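Local coordinates for protein thermophilic dibenzothiophene desulfurization enzyme C (PDB 5XDC) that oxidises dibenzothiophene to its sulfoxide and probably on to the sulfone, as an FMN-dependent monooxygenase using reduced flavin and dioxygen, at the interface of chains A and B. Numbering follows the deposited sequence. Chains: chain A/B, Thermophilic dibenzothiophene desulfurization enzyme C.

Contact 1 and contact 2 lie about 22 Å apart, measured between the centres of their C-alpha atoms, within one two-fold symmetric interface between identical chains. They share a pair of residues with the chains exchanged: Leu205 and Ala368 meet as A:Leu205 with B:Ala368 in contact 1 and as B:Leu205 with A:Ala368 in contact 2. Contact 1 sets the short helix that includes Ala365 and Arg366, both FMN-binding residues, against the partner's indole pocket, whereas contact 2 joins helices 331-358 and 360-363 of chain A to helix 376-385 of chain B. Pairing of the chains in this tetrameric enzyme thus probably also brings parts of the active site together.

Contact 1: the interface of chains A and B. Residues chain A 158, 202-205; chain B 365-366, 368-369.
The aromatic rings of A:Phe158 and A:Trp202 converge on one methyl group of the other chain, B:Ala369 CB. This is an example of the acyl-CoA dehydrogenase fold, to which the DszC flavin monooxygenases belong, and in which flavin sites are commonly built between subunits. A:Phe158 meets the methyl with the tip of its ring, CZ lying 3.6 Å from B:Ala369 CB, although this phenyl group is poorly ordered. A:Trp202 offers the rim of its six-membered ring, with CZ3 3.9 Å from B:Ala369 CB. The two rings are turned steeply against each other, and the methyl lies beyond both rims, displaced from either ring plane. On the same side of the indole plane sits A:Ser204 CB, 3.3 Å above the A:Trp202 ring and offset toward its rim. With CG anti to the backbone N (chi1 -179°), A:Trp202 carries its six-membered ring toward the partner helix. A:Phe158 and A:Trp202 both line the indole pocket of chain A, while B:Ala365 and the poorly ordered B:Arg366 belong to the FMN site, which holds no FMN here; that site therefore probably straddles the two chains.

Polar contacts come from the C-terminal end of the short helix 365-369. B:Ala368 O accepts a hydrogen bond of 2.8 Å from A:Leu205 N. The next carbonyl is reached through a water: A:Asp203 N lies 2.8 Å from water 1 in an almost straight arrangement (170° at the hydrogen). The same water is 2.6 Å from B:Ala369 O, so it bridges the A:Asp203 amide to the end of the helix in chain B. A:Asp203 O also comes 3.1 Å from B:Ala369 O, a pair of acceptors whose closeness is probably unfavourable. Alongside, A:Ser204 presents its CB, 4.1 Å from B:Ala369 CA, while its hydroxyl points away from the helix.

Contact 2: the interface of chains A and B. Residues chain A 357-358, 360-361, 368; chain B 205, 353, 379, 383, 387.
B:Arg383 reaches across to A:Glu361 and makes the salt bridge of the contact. Its NH1 lies 2.9 Å from the carboxylate oxygen OE2 of A:Glu361, in an almost straight bond (178° at the hydrogen). A:Glu361 OE2 lies in the guanidinium plane and accepts through its anti lone pair, the one away from OE1. The arginine chain leaves its backbone with CG anti to N (chi1 179°) and then bends twice, bringing the guanidinium to the end of helix 331-358, with B:Ile353 CD1 over the centre of one guanidinium face. A:Arg358 NH2, on a poorly ordered side chain, meets A:Glu361 OE1 at 3.0 Å, so the carboxylate lies between two arginines, whose charges it may offset.

Among the hydrogen bonds, the same NH1 of B:Arg383 donates to the backbone carbonyl A:Ser357 O at 3.0 Å, from above the carbonyl plane (49° out of it). B:Trp379 NE1 uses its indole N-H in the ring plane, giving 3.0 Å to the hydroxyl A:Ser357 OG. That hydroxyl is also 2.8 Å from water 2, which passes the contact on to B:Ile353 O. B:Leu205 N gives its hydrogen to A:Ala368 O.

Apolar contact centres on A:Tyr360. B:Arg383 CG lies over one face of its ring, displaced toward the rim and 4.0 Å from the centroid in a CH-pi contact. B:Trp379 CH2 meets CE2 at the rim, from the same side as B:Arg383 CG, as the tyrosine and tryptophan side chains cross at about a right angle. B:Leu387 CD1 packs 3.9 Å from A:Tyr360 CB and also reaches the A:Ala368 methyl, while B:Leu205 CD2 approaches the phenol end, 3.6 Å from A:Tyr360 OH. Together, charge, indole and hydrocarbon join the C-terminal helical regions of two subunits and so help to hold the tetramer.

Contact 1: the interface of chains A and B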
ATOM      1  N   PHE A 158       8.148  -2.861 -31.899  1.00 35.08           N
ATOM      2  CA  PHE A 158       8.806  -2.214 -30.762  1.00 43.01           C
ATOM      3  C   PHE A 158      10.281  -1.939 -31.051  1.00 55.37           C
ATOM      4  O   PHE A 158      11.163  -2.201 -30.231  1.00 56.73           O
ATOM      5  CB  PHE A 158       8.658  -3.051 -29.491  1.00 44.59           C
ATOM      6  CG  PHE A 158       7.314  -2.934 -28.835  1.00 52.58           C
ATOM      7  CD1 PHE A 158       7.055  -1.909 -27.937  1.00 57.17           C
ATOM      8  CD2 PHE A 158       6.315  -3.859 -29.097  1.00 53.34           C
ATOM      9  CE1 PHE A 158       5.816  -1.803 -27.316  1.00 36.94           C
ATOM     10  CE2 PHE A 158       5.075  -3.758 -28.482  1.00 48.87           C
ATOM     11  CZ  PHE A 158       4.827  -2.730 -27.589  1.00 42.13           C
ATOM     12  N   TRP A 202       3.961   4.050 -34.741  1.00 25.51           N
ATOM     13  CA  TRP A 202       4.003   4.226 -33.289  1.00 21.39           C
ATOM     14  C   TRP A 202       3.008   5.306 -32.881  1.00 19.06           C
ATOM     15  O   TRP A 202       3.166   6.479 -33.247  1.00 23.08           O
ATOM     16  CB  TRP A 202       5.409   4.598 -32.832  1.00 21.50           C
ATOM     17  CG  TRP A 202       5.567   4.788 -31.336  1.00 17.88           C
ATOM     18  CD1 TRP A 202       5.870   5.948 -30.688  1.00 21.19           C
ATOM     19  CD2 TRP A 202       5.443   3.780 -30.316  1.00 19.09           C
ATOM     20  NE1 TRP A 202       5.942   5.732 -29.330  1.00 20.67           N
ATOM     21  CE2 TRP A 202       5.688   4.410 -29.075  1.00 19.33           C
ATOM     22  CE3 TRP A 202       5.151   2.413 -30.331  1.00 22.70           C
ATOM     23  CZ2 TRP A 202       5.660   3.714 -27.861  1.00 21.17           C
ATOM     24  CZ3 TRP A 202       5.121   1.727 -29.123  1.00 22.83           C
ATOM     25  CH2 TRP A 202       5.371   2.383 -27.907  1.00 23.53           C
ATOM     26  N   ASP A 203       1.984   4.907 -32.134  1.00 21.53           N
ATOM     27  CA  ASP A 203       0.937   5.835 -31.697  1.00 20.51           C
ATOM     28  C   ASP A 203       0.458   5.366 -30.323  1.00 18.71           C
ATOM     29  O   ASP A 203      -0.516   4.621 -30.217  1.00 21.72           O
ATOM     30  CB  ASP A 203      -0.206   5.882 -32.690  1.00 22.28           C
ATOM     31  CG  ASP A 203      -1.265   6.887 -32.296  1.00 31.77           C
ATOM     32  OD1 ASP A 203      -0.957   7.779 -31.486  1.00 24.95           O
ATOM     33  OD2 ASP A 203      -2.400   6.789 -32.796  1.00 42.45           O
ATOM     34  N   SER A 204       1.126   5.845 -29.285  1.00 17.63           N
ATOM     35  CA  SER A 204       1.093   5.222 -27.972  1.00 17.50           C
ATOM     36  C   SER A 204       0.476   6.146 -26.924  1.00 17.37           C
ATOM     37  O   SER A 204       0.306   7.349 -27.134  1.00 18.32           O
ATOM     38  CB  SER A 204       2.512   4.851 -27.565  1.00 14.11           C
ATOM     39  OG  SER A 204       3.305   6.013 -27.573  1.00 17.95           O
ATOM     40  N   LEU A 205       0.158   5.558 -25.766  1.00 16.78           N
ATOM     41  CA  LEU A 205      -0.354   6.337 -24.639  1.00 15.87           C
ATOM     42  C   LEU A 205       0.679   7.350 -24.165  1.00 13.98           C
ATOM     43  O   LEU A 205       0.386   8.546 -24.034  1.00 15.90           O
ATOM     44  CB  LEU A 205      -0.750   5.392 -23.500  1.00 12.92           C
ATOM     45  CG  LEU A 205      -1.105   6.062 -22.170  1.00 16.20           C
ATOM     46  CD1 LEU A 205      -2.386   6.848 -22.327  1.00 17.12           C
ATOM     47  CD2 LEU A 205      -1.257   5.023 -21.062  1.00 16.87           C
TER
ATOM     48  N   ALA B 365       2.192  -4.636 -22.203  1.00 18.54           N
ATOM     49  CA  ALA B 365       2.713  -3.450 -22.873  1.00 17.62           C
ATOM     50  C   ALA B 365       1.812  -2.982 -24.009  1.00 20.19           C
ATOM     51  O   ALA B 365       1.681  -1.773 -24.243  1.00 20.41           O
ATOM     52  CB  ALA B 365       4.119  -3.724 -23.399  1.00 21.67           C
ATOM     53  N   ARG B 366       1.205  -3.913 -24.748  1.00 18.92           N
ATOM     54  CA  ARG B 366       0.445  -3.501 -25.917  1.00 20.69           C
ATOM     55  C   ARG B 366      -0.789  -2.703 -25.541  1.00 19.17           C
ATOM     56  O   ARG B 366      -1.271  -1.923 -26.362  1.00 21.33           O
ATOM     57  CB  ARG B 366       0.059  -4.715 -26.752  1.00 26.43           C
ATOM     58  CG  ARG B 366       1.253  -5.383 -27.436  1.00 33.00           C
ATOM     59  CD  ARG B 366       0.916  -6.827 -27.790  1.00 45.74           C
ATOM     60  NE  ARG B 366      -0.141  -6.903 -28.797  1.00 80.68           N
ATOM     61  CZ  ARG B 366      -1.036  -7.887 -28.890  1.00 75.56           C
ATOM     62  NH1 ARG B 366      -1.029  -8.896 -28.028  1.00 55.22           N
ATOM     63  NH2 ARG B 366      -1.954  -7.853 -29.849  1.00 65.16           N
ATOM     64  N   ALA B 368      -0.838  -0.222 -23.583  1.00 16.94           N
ATOM     65  CA  ALA B 368      -0.380   1.165 -23.579  1.00 16.83           C
ATOM     66  C   ALA B 368       0.242   1.586 -24.902  1.00 23.38           C
ATOM     67  O   ALA B 368       0.176   2.767 -25.259  1.00 20.36           O
ATOM     68  CB  ALA B 368       0.654   1.388 -22.473  1.00 17.84           C
ATOM     69  N   ALA B 369       0.861   0.648 -25.620  1.00 19.06           N
ATOM     70  CA  ALA B 369       1.473   0.974 -26.909  1.00 19.47           C
ATOM     71  C   ALA B 369       0.438   1.412 -27.933  1.00 23.38           C
ATOM     72  O   ALA B 369       0.759   2.174 -28.856  1.00 24.65           O
ATOM     73  CB  ALA B 369       2.240  -0.235 -27.438  1.00 25.98           C
TER
HETATM   74  O   HOH W   1       1.496   2.217 -31.360  1.00 24.51           O

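Contact 2: the interface of chains A and B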
ATOM      1  N   SER A 357       0.449   9.503 -10.324  1.00 15.19           N
ATOM      2  CA  SER A 357      -0.998   9.550 -10.156  1.00 13.28           C
ATOM      3  C   SER A 357      -1.401  10.292  -8.882  1.00 14.80           C
ATOM      4  O   SER A 357      -2.276  11.167  -8.911  1.00 13.06           O
ATOM      5  CB  SER A 357      -1.541   8.117 -10.162  1.00 16.48           C
ATOM      6  OG  SER A 357      -2.935   8.090  -9.927  1.00 15.49           O
ATOM      7  N   ARG A 358      -0.770   9.981  -7.749  1.00 13.59           N
ATOM      8  CA  ARG A 358      -1.237  10.524  -6.481  1.00 11.61           C
ATOM      9  C   ARG A 358      -0.870  11.985  -6.260  1.00 14.10           C
ATOM     10  O   ARG A 358      -1.527  12.649  -5.455  1.00 13.43           O
ATOM     11  CB  ARG A 358      -0.717   9.652  -5.341  1.00 15.78           C
ATOM     12  CG  ARG A 358      -1.347   8.248  -5.448  1.00 24.69           C
ATOM     13  CD  ARG A 358      -1.607   7.568  -4.134  1.00 40.12           C
ATOM     14  NE  ARG A 358      -2.261   8.444  -3.169  1.00 31.57           N
ATOM     15  CZ  ARG A 358      -1.713   8.834  -2.023  1.00 31.55           C
ATOM     16  NH1 ARG A 358      -0.502   8.422  -1.666  1.00 44.84           N
ATOM     17  NH2 ARG A 358      -2.379   9.637  -1.217  1.00 32.05           N
ATOM     18  N   TYR A 360      -1.602  14.457  -7.936  1.00 12.25           N
ATOM     19  CA  TYR A 360      -2.774  15.297  -8.170  1.00 10.37           C
ATOM     20  C   TYR A 360      -3.468  15.647  -6.862  1.00 12.66           C
ATOM     21  O   TYR A 360      -4.058  16.728  -6.737  1.00 13.53           O
ATOM     22  CB  TYR A 360      -3.763  14.593  -9.092  1.00 10.64           C
ATOM     23  CG  TYR A 360      -3.473  14.723 -10.570  1.00 11.73           C
ATOM     24  CD1 TYR A 360      -3.903  15.836 -11.288  1.00 14.09           C
ATOM     25  CD2 TYR A 360      -2.756  13.742 -11.244  1.00 11.51           C
ATOM     26  CE1 TYR A 360      -3.645  15.957 -12.643  1.00 13.61           C
ATOM     27  CE2 TYR A 360      -2.500  13.859 -12.598  1.00 13.40           C
ATOM     28  CZ  TYR A 360      -2.946  14.970 -13.290  1.00 13.21           C
ATOM     29  OH  TYR A 360      -2.672  15.076 -14.642  1.00 14.34           O
ATOM     30  N   GLU A 361      -3.433  14.738  -5.886  1.00 11.37           N
ATOM     31  CA  GLU A 361      -4.118  14.972  -4.616  1.00 14.52           C
ATOM     32  C   GLU A 361      -3.491  16.119  -3.840  1.00 19.79           C
ATOM     33  O   GLU A 361      -4.174  16.784  -3.055  1.00 20.47           O
ATOM     34  CB  GLU A 361      -4.121  13.676  -3.795  1.00 17.33           C
ATOM     35  CG  GLU A 361      -4.899  12.591  -4.509  1.00 26.22           C
ATOM     36  CD  GLU A 361      -4.656  11.185  -3.987  1.00 32.05           C
ATOM     37  OE1 GLU A 361      -4.516  11.051  -2.743  1.00 21.79           O
ATOM     38  OE2 GLU A 361      -4.645  10.224  -4.827  1.00 17.61           O
ATOM     39  N   ALA A 368      -6.295  19.061 -12.905  1.00 12.07           N
ATOM     40  CA  ALA A 368      -6.928  18.171 -13.867  1.00 12.13           C
ATOM     41  C   ALA A 368      -8.002  18.853 -14.700  1.00 12.54           C
ATOM     42  O   ALA A 368      -8.284  18.399 -15.814  1.00 14.09           O
ATOM     43  CB  ALA A 368      -7.558  16.968 -13.152  1.00 12.83           C
TER
ATOM     44  N   LEU B 205      -8.784  17.040 -18.323  1.00 12.42           N
ATOM     45  CA  LEU B 205      -8.123  15.738 -18.416  1.00 13.59           C
ATOM     46  C   LEU B 205      -9.141  14.624 -18.616  1.00 14.00           C
ATOM     47  O   LEU B 205      -9.038  13.829 -19.559  1.00 12.06           O
ATOM     48  CB  LEU B 205      -7.305  15.481 -17.154  1.00 14.68           C
ATOM     49  CG  LEU B 205      -6.610  14.114 -17.084  1.00 13.61           C
ATOM     50  CD1 LEU B 205      -5.602  13.939 -18.205  1.00 15.37           C
ATOM     51  CD2 LEU B 205      -5.962  13.934 -15.725  1.00 15.89           C
ATOM     52  N   ILE B 353      -8.645   4.873  -8.076  1.00 11.84           N
ATOM     53  CA  ILE B 353      -7.390   5.487  -8.505  1.00 11.06           C
ATOM     54  C   ILE B 353      -6.296   4.425  -8.655  1.00 12.55           C
ATOM     55  O   ILE B 353      -5.508   4.464  -9.607  1.00 12.71           O
ATOM     56  CB  ILE B 353      -6.983   6.609  -7.528  1.00 13.11           C
ATOM     57  CG1 ILE B 353      -7.964   7.794  -7.602  1.00 13.92           C
ATOM     58  CG2 ILE B 353      -5.555   7.101  -7.788  1.00 17.15           C
ATOM     59  CD1 ILE B 353      -8.091   8.447  -8.976  1.00 14.29           C
ATOM     60  N   TRP B 379      -8.824   6.028 -15.835  1.00 11.81           N
ATOM     61  CA  TRP B 379      -7.977   6.763 -14.904  1.00  9.82           C
ATOM     62  C   TRP B 379      -8.181   8.261 -15.056  1.00 11.77           C
ATOM     63  O   TRP B 379      -8.283   8.979 -14.059  1.00 11.64           O
ATOM     64  CB  TRP B 379      -6.509   6.395 -15.109  1.00 13.43           C
ATOM     65  CG  TRP B 379      -5.564   7.222 -14.265  1.00 11.30           C
ATOM     66  CD1 TRP B 379      -5.203   6.989 -12.975  1.00 11.49           C
ATOM     67  CD2 TRP B 379      -4.876   8.409 -14.662  1.00 13.61           C
ATOM     68  NE1 TRP B 379      -4.337   7.968 -12.531  1.00 12.69           N
ATOM     69  CE2 TRP B 379      -4.121   8.850 -13.553  1.00 11.59           C
ATOM     70  CE3 TRP B 379      -4.819   9.142 -15.848  1.00 13.76           C
ATOM     71  CZ2 TRP B 379      -3.319   9.978 -13.598  1.00 13.11           C
ATOM     72  CZ3 TRP B 379      -4.025  10.274 -15.883  1.00 11.93           C
ATOM     73  CH2 TRP B 379      -3.282  10.674 -14.771  1.00 13.13           C
ATOM     74  N   ARG B 383      -9.363  10.203 -11.957  1.00 12.45           N
ATOM     75  CA  ARG B 383      -8.356  11.096 -11.386  1.00 10.72           C
ATOM     76  C   ARG B 383      -8.861  12.534 -11.350  1.00  9.84           C
ATOM     77  O   ARG B 383      -8.556  13.286 -10.415  1.00 12.06           O
ATOM     78  CB  ARG B 383      -7.047  11.005 -12.185  1.00 12.96           C
ATOM     79  CG  ARG B 383      -5.911  11.916 -11.714  1.00 10.96           C
ATOM     80  CD  ARG B 383      -5.365  11.526 -10.357  1.00 12.74           C
ATOM     81  NE  ARG B 383      -6.316  11.806  -9.286  1.00 11.88           N
ATOM     82  CZ  ARG B 383      -6.128  11.498  -8.012  1.00 13.62           C
ATOM     83  NH1 ARG B 383      -4.993  10.943  -7.613  1.00 12.99           N
ATOM     84  NH2 ARG B 383      -7.085  11.742  -7.118  1.00 15.11           N
ATOM     85  N   LEU B 387     -10.831  14.629  -7.238  1.00 10.80           N
ATOM     86  CA  LEU B 387     -10.267  15.851  -6.691  1.00 10.78           C
ATOM     87  C   LEU B 387     -11.325  16.885  -6.335  1.00 14.41           C
ATOM     88  O   LEU B 387     -10.970  17.960  -5.833  1.00 13.91           O
ATOM     89  CB  LEU B 387      -9.290  16.462  -7.695  1.00 10.29           C
ATOM     90  CG  LEU B 387      -8.156  15.529  -8.121  1.00 10.66           C
ATOM     91  CD1 LEU B 387      -7.389  16.118  -9.288  1.00 14.12           C
ATOM     92  CD2 LEU B 387      -7.217  15.264  -6.960  1.00 11.97           C
TER
HETATM   93  O   HOH W   2      -3.026   5.468  -9.095  1.00 16.40           O